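PDB 3HCW: maltose operon transcriptional repressor from Staphylococcus aureus subsp. aureus Mu50, which probably represses transcription of the maltose operon, its periplasmic-binding-protein-like domain probably sensing a small-molecule effector as in LacI/GalR relatives. Local coordinates for residues Leu122-His125 against Val126-Gly130; Ile176-Tyr179 against Met180-His184; Phe227-Ser230 against Tyr231-Ile235. All blocks are in the same frame, centred on the assembly; numbering follows the deposited sequence.

Contact 1. Residues Leu122-His125 against Val126-Gly130; sequences LTRH and VIEQG
V126 sits one helical turn after L122 on helix 115-129, and its N donates to L122 O at 3.3 Å. The two V126 methyls straddle the carbonyls of the preceding turn: CG1, anti to the carbonyl carbon (chi1 -54°), lies near L122 O, which leaves CG2 between the backbone N and the carbonyl carbon, 3.2 Å from T123 O. I127 continues the turn with a weak bond from its N to T123 O, and its CG1 rests beside that same oxygen; its side chain packs on L134 and V156. E128 N donates to R124 O at 2.9 Å, and the extended E128 chain brings OE2 3.0 Å from R124 NH2. The bends at chi2 and chi3 of R124 bring its guanidinium back to E128, and OE2 lies above one face of it, near the rim and well out of its plane. Q129 N makes a weak bond to H125 O, and Q129 CG lies over a face of the H125 ring near its rim. H125 NE2 is turned away to T285. With G130 at positive phi the chain leaves the helix. The R124-E128 pair is held by charge attraction without directional bonding, whereas the apolar V126 side packs inward against M223 and L134.

Contact 2. Residues Ile176-Tyr179 against Met180-His184; sequences ILNY and MQNLH
I176 and M180 stand one turn apart on helix 173-187, an amphipathic helix packed on one face of the central sheet of the alpha/beta/alpha periplasmic-binding-protein-like fold. The backbone repeats the i to i+4 pattern three times: M180 N to I176 O at 2.9 Å, Q181 N to L177 O at 2.8 Å, and N182 N to N178 O. The first bond is nearly collinear with its carbonyl, and the next two donors tilt progressively out of the carbonyl plane.

On the buried side, I176 CG2 meets M180 CG at 4.3 Å. The methionine chain then bends at chi2 and chi3, which brings M180 CE back to 4.2 Å from Y179 CB. Both I176 and M180 also press on V210 of helix 201-213, while L183 turns to I135 and I167 of the sheet.

The other side is more polar. The side chain of L177 leaves CA with CG opposite the backbone N (chi1 177°) and sends CD1 against the amide of Q181, 3.6 Å from NE2; the two side chains cross at a slant, and this is contact of a methyl with an amide nitrogen. Q181 CB and CG lie beside L177 O on the way there. N178 and N182 run alongside each other in the same direction, their amide planes 74° apart. N178 O is gripped twice, by the backbone N of N182 and by its side chain, from opposite faces of the carbonyl plane. The side-chain bond is straight at hydrogen, 166°, and N182 ND2 sits above the carbonyl plane, 3.2 Å from N178 O.

Contact 3. Residues Phe227-Ser230 against Tyr231-Ile235; sequences FNDS and YLTEI
T233 meets D229 and S230 through its side chain, at the point where the loop after strand 222-227 turns into the short helix 231-234. From T233 CB, which faces back toward the loop and lies 4.0 Å from D229 OD1, the chain forks. The OG1 branch is placed between backbone N and carbonyl carbon (chi1 43°), and this rotation sets T233 OG1 close to two oxygens: D229 OD1 at 2.8 Å and S230 O at 3.0 Å. The aspartate approaches at a slant, its CG anti to the backbone N, and its OD1 also forms a salt bridge with R282.

S230 is the N-cap of the helix. Its OG accepts from L232 N at 3.1 Å with an N-H...O angle of 154°, and in this way the serine hydroxyl takes up an N-H of the first turn that has no earlier helical carbonyl to bind. L232 CB lies 3.6 Å from the same S230 OG. S230 O, meanwhile, receives weak bonds from E234 N and T233 N. Nearby, Y231 and L232 reach the second subunit, where L232 packs on its own counterpart and Y231 on N171.

The chemistry is that of a helix start held by side-chain oxygens: S230 caps a backbone N-H, and the D229 carboxylate, set between the T233 hydroxyl and R282, ties the loop to the first turn beside the subunit interface. The R282 charge probably keeps that carboxylate ionised.

How the contacts relate
All three contacts lie in the same lobe of the periplasmic-binding-protein-like fold, and they follow in chain order: contact 1 on helix 115-129, contact 2 on helix 173-187, contact 3 at the end of strand 222-227 and the start of helix 231-234. Contacts 1 and 3 have centres about 19 Å apart yet touch, since L122 CD2 packs on F227 CZ at 3.9 Å. Contact 2 stands apart, its centre about 23 Å from that of contact 1 and about 24 Å from that of contact 3, the nearest atoms about 15 and 14 Å away. Helices 115-129 and 173-187 each pack against strand 133-139 of the mixed sheet. Of the three, contact 3 alone reaches the second subunit, bringing this lobe against it.

Contact 1. Residues Leu122-His125 against Val126-Gly130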
ATOM      1  N   LEU A 122      18.310 -15.147  -1.134  1.00 29.58           N
ATOM      2  CA  LEU A 122      17.044 -15.584  -1.714  1.00 18.05           C
ATOM      3  C   LEU A 122      17.272 -16.645  -2.780  1.00 32.38           C
ATOM      4  O   LEU A 122      16.592 -17.683  -2.766  1.00 27.24           O
ATOM      5  CB  LEU A 122      16.248 -14.405  -2.286  1.00 21.73           C
ATOM      6  CG  LEU A 122      14.817 -14.662  -2.770  1.00 27.22           C
ATOM      7  CD1 LEU A 122      13.882 -14.811  -1.588  1.00 27.19           C
ATOM      8  CD2 LEU A 122      14.340 -13.519  -3.671  1.00 21.89           C
ATOM      9  N   THR A 123      18.232 -16.391  -3.679  1.00 24.19           N
ATOM     10  CA  THR A 123      18.522 -17.321  -4.771  1.00 27.72           C
ATOM     11  C   THR A 123      18.999 -18.667  -4.209  1.00 28.28           C
ATOM     12  O   THR A 123      18.598 -19.703  -4.705  1.00 29.47           O
ATOM     13  CB  THR A 123      19.570 -16.766  -5.804  1.00 30.88           C
ATOM     14  OG1 THR A 123      19.211 -15.437  -6.223  1.00 34.90           O
ATOM     15  CG2 THR A 123      19.638 -17.660  -7.040  1.00 20.50           C
ATOM     16  N   ARG A 124      19.847 -18.641  -3.182  1.00 32.35           N
ATOM     17  CA  ARG A 124      20.324 -19.872  -2.523  1.00 34.87           C
ATOM     18  C   ARG A 124      19.178 -20.698  -1.957  1.00 33.26           C
ATOM     19  O   ARG A 124      19.137 -21.912  -2.148  1.00 35.46           O
ATOM     20  CB  ARG A 124      21.315 -19.554  -1.391  1.00 37.88           C
ATOM     21  CG  ARG A 124      22.759 -19.937  -1.666  1.00 58.20           C
ATOM     22  CD  ARG A 124      22.948 -21.454  -1.644  1.00 77.11           C
ATOM     23  NE  ARG A 124      23.249 -21.985  -0.315  1.00 84.41           N
ATOM     24  CZ  ARG A 124      23.296 -23.283  -0.009  1.00 91.70           C
ATOM     25  NH1 ARG A 124      23.049 -24.207  -0.931  1.00 88.30           N
ATOM     26  NH2 ARG A 124      23.582 -23.662   1.230  1.00 98.53           N
ATOM     27  N   HIS A 125      18.254 -20.027  -1.272  1.00 36.83           N
ATOM     28  CA  HIS A 125      17.094 -20.683  -0.651  1.00 42.23           C
ATOM     29  C   HIS A 125      16.227 -21.472  -1.629  1.00 44.02           C
ATOM     30  O   HIS A 125      15.813 -22.607  -1.318  1.00 37.24           O
ATOM     31  CB  HIS A 125      16.231 -19.670   0.105  1.00 39.53           C
ATOM     32  CG  HIS A 125      14.857 -20.171   0.422  1.00 36.99           C
ATOM     33  ND1 HIS A 125      14.614 -21.091   1.420  1.00 39.01           N
ATOM     34  CD2 HIS A 125      13.654 -19.893  -0.134  1.00 33.13           C
ATOM     35  CE1 HIS A 125      13.323 -21.355   1.469  1.00 35.79           C
ATOM     36  NE2 HIS A 125      12.717 -20.645   0.533  1.00 42.26           N
ATOM     37  N   VAL A 126      15.950 -20.883  -2.799  1.00 36.28           N
ATOM     38  CA  VAL A 126      15.146 -21.588  -3.804  1.00 36.74           C
ATOM     39  C   VAL A 126      15.881 -22.809  -4.351  1.00 31.06           C
ATOM     40  O   VAL A 126      15.260 -23.844  -4.607  1.00 36.45           O
ATOM     41  CB  VAL A 126      14.546 -20.667  -4.929  1.00 40.74           C
ATOM     42  CG1 VAL A 126      13.771 -19.522  -4.318  1.00 46.38           C
ATOM     43  CG2 VAL A 126      15.604 -20.133  -5.873  1.00 37.76           C
ATOM     44  N   ILE A 127      17.207 -22.702  -4.459  1.00 40.75           N
ATOM     45  CA  ILE A 127      18.051 -23.818  -4.909  1.00 37.81           C
ATOM     46  C   ILE A 127      18.044 -24.946  -3.879  1.00 35.47           C
ATOM     47  O   ILE A 127      17.954 -26.116  -4.242  1.00 44.77           O
ATOM     48  CB  ILE A 127      19.474 -23.335  -5.273  1.00 32.45           C
ATOM     49  CG1 ILE A 127      19.397 -22.432  -6.516  1.00 35.73           C
ATOM     50  CG2 ILE A 127      20.432 -24.506  -5.485  1.00 28.38           C
ATOM     51  CD1 ILE A 127      20.748 -21.921  -7.027  1.00 36.75           C
ATOM     52  N   GLU A 128      18.070 -24.571  -2.599  1.00 38.05           N
ATOM     53  CA  GLU A 128      17.967 -25.516  -1.480  1.00 46.60           C
ATOM     54  C   GLU A 128      16.670 -26.327  -1.479  1.00 41.47           C
ATOM     55  O   GLU A 128      16.642 -27.432  -0.948  1.00 43.42           O
ATOM     56  CB  GLU A 128      18.144 -24.805  -0.133  1.00 42.61           C
ATOM     57  CG  GLU A 128      19.575 -24.339   0.140  1.00 61.39           C
ATOM     58  CD  GLU A 128      19.710 -23.478   1.398  1.00 61.68           C
ATOM     59  OE1 GLU A 128      18.841 -22.613   1.645  1.00 81.42           O
ATOM     60  OE2 GLU A 128      20.705 -23.654   2.133  1.00 72.19           O
ATOM     61  N   GLN A 129      15.609 -25.785  -2.078  1.00 43.20           N
ATOM     62  CA  GLN A 129      14.347 -26.519  -2.223  1.00 42.90           C
ATOM     63  C   GLN A 129      14.392 -27.495  -3.401  1.00 43.89           C
ATOM     64  O   GLN A 129      13.604 -28.435  -3.464  1.00 42.69           O
ATOM     65  CB  GLN A 129      13.165 -25.559  -2.385  1.00 41.59           C
ATOM     66  CG  GLN A 129      13.053 -24.496  -1.308  1.00 36.02           C
ATOM     67  CD  GLN A 129      13.284 -25.044   0.084  1.00 39.22           C
ATOM     68  OE1 GLN A 129      14.297 -24.742   0.713  1.00 40.41           O
ATOM     69  NE2 GLN A 129      12.353 -25.856   0.569  1.00 54.44           N
ATOM     70  N   GLY A 130      15.319 -27.262  -4.330  1.00 44.70           N
ATOM     71  CA  GLY A 130      15.498 -28.123  -5.494  1.00 45.28           C
ATOM     72  C   GLY A 130      14.914 -27.513  -6.751  1.00 47.39           C
ATOM     73  O   GLY A 130      13.710 -27.588  -6.973  1.00 53.76           O
TER

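Contact 2. Residues Ile176-Tyr179 against Met180-His184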
ATOM      1  N   ILE A 176       3.486  -8.338 -19.592  1.00 33.14           N
ATOM      2  CA  ILE A 176       3.792  -9.467 -18.702  1.00 39.19           C
ATOM      3  C   ILE A 176       3.188 -10.756 -19.262  1.00 34.41           C
ATOM      4  O   ILE A 176       3.882 -11.775 -19.364  1.00 39.87           O
ATOM      5  CB  ILE A 176       3.242  -9.282 -17.246  1.00 40.05           C
ATOM      6  CG1 ILE A 176       3.621  -7.919 -16.631  1.00 47.43           C
ATOM      7  CG2 ILE A 176       3.654 -10.462 -16.354  1.00 40.47           C
ATOM      8  CD1 ILE A 176       4.991  -7.819 -16.047  1.00 59.05           C
ATOM      9  N   LEU A 177       1.904 -10.688 -19.632  1.00 37.44           N
ATOM     10  CA  LEU A 177       1.176 -11.810 -20.229  1.00 42.26           C
ATOM     11  C   LEU A 177       1.909 -12.425 -21.410  1.00 40.45           C
ATOM     12  O   LEU A 177       2.011 -13.648 -21.490  1.00 45.62           O
ATOM     13  CB  LEU A 177      -0.257 -11.408 -20.642  1.00 42.63           C
ATOM     14  CG  LEU A 177      -1.168 -12.430 -21.355  1.00 48.12           C
ATOM     15  CD1 LEU A 177      -1.361 -13.750 -20.566  1.00 26.31           C
ATOM     16  CD2 LEU A 177      -2.527 -11.810 -21.699  1.00 39.86           C
ATOM     17  N   ASN A 178       2.435 -11.585 -22.300  1.00 39.88           N
ATOM     18  CA  ASN A 178       3.162 -12.072 -23.471  1.00 38.90           C
ATOM     19  C   ASN A 178       4.429 -12.834 -23.086  1.00 39.41           C
ATOM     20  O   ASN A 178       4.716 -13.890 -23.650  1.00 40.57           O
ATOM     21  CB  ASN A 178       3.494 -10.920 -24.424  1.00 50.94           C
ATOM     22  CG  ASN A 178       4.393 -11.352 -25.565  1.00 60.08           C
ATOM     23  OD1 ASN A 178       3.959 -12.059 -26.476  1.00 81.17           O
ATOM     24  ND2 ASN A 178       5.656 -10.943 -25.514  1.00 60.09           N
ATOM     25  N   TYR A 179       5.172 -12.294 -22.118  1.00 37.50           N
ATOM     26  CA  TYR A 179       6.369 -12.954 -21.603  1.00 36.63           C
ATOM     27  C   TYR A 179       6.063 -14.300 -20.936  1.00 37.50           C
ATOM     28  O   TYR A 179       6.803 -15.254 -21.133  1.00 35.83           O
ATOM     29  CB  TYR A 179       7.135 -12.047 -20.631  1.00 39.21           C
ATOM     30  CG  TYR A 179       7.910 -10.932 -21.287  1.00 44.89           C
ATOM     31  CD1 TYR A 179       8.856 -11.196 -22.283  1.00 55.52           C
ATOM     32  CD2 TYR A 179       7.716  -9.611 -20.903  1.00 42.33           C
ATOM     33  CE1 TYR A 179       9.567 -10.165 -22.889  1.00 48.55           C
ATOM     34  CE2 TYR A 179       8.430  -8.575 -21.495  1.00 38.27           C
ATOM     35  CZ  TYR A 179       9.348  -8.856 -22.488  1.00 51.56           C
ATOM     36  OH  TYR A 179      10.048  -7.823 -23.072  1.00 57.72           O
ATOM     37  N   MET A 180       4.983 -14.374 -20.159  1.00 30.38           N
ATOM     38  CA  MET A 180       4.632 -15.627 -19.493  1.00 37.01           C
ATOM     39  C   MET A 180       3.988 -16.631 -20.443  1.00 35.94           C
ATOM     40  O   MET A 180       4.140 -17.829 -20.243  1.00 34.63           O
ATOM     41  CB  MET A 180       3.760 -15.409 -18.238  1.00 41.54           C
ATOM     42  CG  MET A 180       4.426 -14.666 -17.054  1.00 29.45           C
ATOM     43  SD  MET A 180       5.915 -15.436 -16.382  1.00 27.31           S
ATOM     44  CE  MET A 180       7.208 -14.459 -17.160  1.00 36.75           C
ATOM     45  N   GLN A 181       3.283 -16.145 -21.471  1.00 44.10           N
ATOM     46  CA  GLN A 181       2.767 -17.007 -22.556  1.00 38.56           C
ATOM     47  C   GLN A 181       3.880 -17.779 -23.251  1.00 41.60           C
ATOM     48  O   GLN A 181       3.752 -18.988 -23.484  1.00 38.58           O
ATOM     49  CB  GLN A 181       1.985 -16.200 -23.596  1.00 43.82           C
ATOM     50  CG  GLN A 181       0.505 -16.056 -23.288  1.00 36.92           C
ATOM     51  CD  GLN A 181      -0.196 -15.024 -24.162  1.00 48.77           C
ATOM     52  OE1 GLN A 181       0.439 -14.319 -24.964  1.00 50.31           O
ATOM     53  NE2 GLN A 181      -1.520 -14.932 -24.012  1.00 40.41           N
ATOM     54  N   ASN A 182       4.972 -17.078 -23.563  1.00 36.64           N
ATOM     55  CA  ASN A 182       6.192 -17.691 -24.100  1.00 38.01           C
ATOM     56  C   ASN A 182       6.778 -18.830 -23.270  1.00 43.28           C
ATOM     57  O   ASN A 182       7.391 -19.744 -23.823  1.00 43.76           O
ATOM     58  CB  ASN A 182       7.268 -16.628 -24.281  1.00 51.09           C
ATOM     59  CG  ASN A 182       7.315 -16.086 -25.681  1.00 57.91           C
ATOM     60  OD1 ASN A 182       8.148 -16.502 -26.480  1.00 72.51           O
ATOM     61  ND2 ASN A 182       6.410 -15.164 -25.998  1.00 48.06           N
ATOM     62  N   LEU A 183       6.592 -18.769 -21.951  1.00 36.40           N
ATOM     63  CA  LEU A 183       7.201 -19.730 -21.034  1.00 28.97           C
ATOM     64  C   LEU A 183       6.217 -20.796 -20.592  1.00 29.86           C
ATOM     65  O   LEU A 183       6.604 -21.765 -19.951  1.00 35.50           O
ATOM     66  CB  LEU A 183       7.750 -19.005 -19.800  1.00 35.47           C
ATOM     67  CG  LEU A 183       8.952 -18.079 -19.997  1.00 49.55           C
ATOM     68  CD1 LEU A 183       9.253 -17.308 -18.717  1.00 44.10           C
ATOM     69  CD2 LEU A 183      10.174 -18.862 -20.472  1.00 58.80           C
ATOM     70  N   HIS A 184       4.956 -20.610 -20.965  1.00 33.67           N
ATOM     71  CA  HIS A 184       3.828 -21.404 -20.476  1.00 39.16           C
ATOM     72  C   HIS A 184       4.035 -22.924 -20.543  1.00 44.50           C
ATOM     73  O   HIS A 184       3.818 -23.615 -19.543  1.00 38.54           O
ATOM     74  CB  HIS A 184       2.554 -20.969 -21.213  1.00 41.36           C
ATOM     75  CG  HIS A 184       1.298 -21.605 -20.708  1.00 53.69           C
ATOM     76  ND1 HIS A 184       0.208 -21.822 -21.521  1.00 60.54           N
ATOM     77  CD2 HIS A 184       0.955 -22.072 -19.485  1.00 49.93           C
ATOM     78  CE1 HIS A 184      -0.755 -22.389 -20.820  1.00 60.31           C
ATOM     79  NE2 HIS A 184      -0.327 -22.551 -19.582  1.00 47.53           N
TER

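Contact 3. Residues Phe227-Ser230 against Tyr231-Ile235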
ATOM      1  N   PHE A 227      11.382  -9.410  -3.382  1.00 31.50           N
ATOM      2  CA  PHE A 227      12.011  -8.534  -2.396  1.00 35.25           C
ATOM      3  C   PHE A 227      11.016  -7.537  -1.826  1.00 33.50           C
ATOM      4  O   PHE A 227      10.004  -7.242  -2.462  1.00 37.78           O
ATOM      5  CB  PHE A 227      13.183  -7.766  -3.012  1.00 27.23           C
ATOM      6  CG  PHE A 227      14.279  -8.641  -3.533  1.00 27.08           C
ATOM      7  CD1 PHE A 227      15.433  -8.862  -2.779  1.00 24.46           C
ATOM      8  CD2 PHE A 227      14.171  -9.229  -4.793  1.00 25.66           C
ATOM      9  CE1 PHE A 227      16.447  -9.663  -3.286  1.00 24.11           C
ATOM     10  CE2 PHE A 227      15.176 -10.013  -5.303  1.00 20.86           C
ATOM     11  CZ  PHE A 227      16.306 -10.233  -4.558  1.00 24.79           C
ATOM     12  N   ASN A 228      11.386  -6.947  -0.734  1.00 40.38           N
ATOM     13  CA  ASN A 228      10.452  -6.318   0.109  0.50 41.62           C
ATOM     14  C   ASN A 228       9.243  -6.675   0.788  1.00 36.68           C
ATOM     15  O   ASN A 228       8.188  -6.237   0.471  1.00 37.53           O
ATOM     16  CB  ASN A 228      10.666  -4.834   0.228  0.50 44.08           C
ATOM     17  CG  ASN A 228       9.908  -4.097  -0.763  0.50 43.42           C
ATOM     18  OD1 ASN A 228       9.067  -3.259  -0.440  0.50 48.41           O
ATOM     19  ND2 ASN A 228      10.185  -4.392  -2.002  0.50 46.83           N
ATOM     20  N   ASP A 229       9.447  -7.481   1.789  1.00 42.04           N
ATOM     21  CA  ASP A 229       8.341  -8.053   2.549  1.00 41.75           C
ATOM     22  C   ASP A 229       7.478  -6.971   3.172  1.00 41.41           C
ATOM     23  O   ASP A 229       7.986  -6.035   3.776  1.00 41.44           O
ATOM     24  CB  ASP A 229       8.863  -8.962   3.662  1.00 34.24           C
ATOM     25  CG  ASP A 229       7.755  -9.758   4.330  1.00 51.44           C
ATOM     26  OD1 ASP A 229       6.846 -10.221   3.613  1.00 63.75           O
ATOM     27  OD2 ASP A 229       7.786  -9.924   5.569  1.00 50.90           O
ATOM     28  N   SER A 230       6.173  -7.106   2.980  1.00 35.97           N
ATOM     29  CA  SER A 230       5.185  -6.319   3.688  1.00 34.76           C
ATOM     30  C   SER A 230       3.977  -7.220   3.889  1.00 31.16           C
ATOM     31  O   SER A 230       4.024  -8.421   3.597  1.00 34.50           O
ATOM     32  CB  SER A 230       4.787  -5.093   2.862  1.00 39.94           C
ATOM     33  OG  SER A 230       4.051  -5.483   1.711  1.00 28.70           O
ATOM     34  N   TYR A 231       2.889  -6.616   4.348  1.00 37.33           N
ATOM     35  CA  TYR A 231       1.611  -7.284   4.502  1.00 41.76           C
ATOM     36  C   TYR A 231       1.105  -7.850   3.177  1.00 37.80           C
ATOM     37  O   TYR A 231       0.408  -8.860   3.167  1.00 42.29           O
ATOM     38  CB  TYR A 231       0.583  -6.323   5.128  1.00 42.60           C
ATOM     39  CG  TYR A 231      -0.706  -6.987   5.560  1.00 44.65           C
ATOM     40  CD1 TYR A 231      -0.713  -7.994   6.537  1.00 53.31           C
ATOM     41  CD2 TYR A 231      -1.921  -6.609   4.999  1.00 48.38           C
ATOM     42  CE1 TYR A 231      -1.904  -8.611   6.933  1.00 39.36           C
ATOM     43  CE2 TYR A 231      -3.118  -7.212   5.390  1.00 39.14           C
ATOM     44  CZ  TYR A 231      -3.106  -8.210   6.349  1.00 46.71           C
ATOM     45  OH  TYR A 231      -4.300  -8.798   6.712  1.00 40.91           O
ATOM     46  N   LEU A 232       1.507  -7.229   2.068  1.00 38.00           N
ATOM     47  CA  LEU A 232       1.018  -7.597   0.733  1.00 35.39           C
ATOM     48  C   LEU A 232       1.570  -8.901   0.179  1.00 37.43           C
ATOM     49  O   LEU A 232       0.864  -9.610  -0.528  1.00 45.88           O
ATOM     50  CB  LEU A 232       1.256  -6.457  -0.261  1.00 46.97           C
ATOM     51  CG  LEU A 232       0.472  -5.170   0.021  1.00 50.50           C
ATOM     52  CD1 LEU A 232       0.884  -4.076  -0.946  1.00 56.42           C
ATOM     53  CD2 LEU A 232      -1.041  -5.413  -0.033  1.00 50.15           C
ATOM     54  N   THR A 233       2.829  -9.208   0.482  1.00 33.60           N
ATOM     55  CA  THR A 233       3.406 -10.492   0.104  1.00 30.07           C
ATOM     56  C   THR A 233       2.930 -11.591   1.054  1.00 26.26           C
ATOM     57  O   THR A 233       2.753 -12.728   0.639  1.00 35.27           O
ATOM     58  CB  THR A 233       4.938 -10.455   0.089  1.00 32.88           C
ATOM     59  OG1 THR A 233       5.414  -9.756   1.241  1.00 36.83           O
ATOM     60  CG2 THR A 233       5.450  -9.758  -1.160  1.00 47.18           C
ATOM     61  N   GLU A 234       2.725 -11.231   2.323  1.00 29.07           N
ATOM     62  CA  GLU A 234       2.138 -12.115   3.322  1.00 35.31           C
ATOM     63  C   GLU A 234       0.750 -12.641   2.928  1.00 34.74           C
ATOM     64  O   GLU A 234       0.436 -13.801   3.157  1.00 32.89           O
ATOM     65  CB  GLU A 234       2.050 -11.391   4.668  1.00 33.01           C
ATOM     66  CG  GLU A 234       1.677 -12.307   5.834  1.00 43.13           C
ATOM     67  CD  GLU A 234       1.681 -11.610   7.190  1.00 50.73           C
ATOM     68  OE1 GLU A 234       0.912 -12.056   8.065  1.00 59.66           O
ATOM     69  OE2 GLU A 234       2.446 -10.636   7.386  1.00 61.56           O
ATOM     70  N   ILE A 235      -0.081 -11.785   2.338  1.00 37.80           N
ATOM     71  CA  ILE A 235      -1.436 -12.200   1.961  1.00 36.64           C
ATOM     72  C   ILE A 235      -1.646 -12.233   0.440  1.00 33.60           C
ATOM     73  O   ILE A 235      -2.776 -12.147  -0.041  1.00 36.19           O
ATOM     74  CB  ILE A 235      -2.549 -11.390   2.700  1.00 42.80           C
ATOM     75  CG1 ILE A 235      -2.490  -9.898   2.339  1.00 30.93           C
ATOM     76  CG2 ILE A 235      -2.444 -11.600   4.230  1.00 34.91           C
ATOM     77  CD1 ILE A 235      -3.778  -9.146   2.606  1.00 33.39           C
TER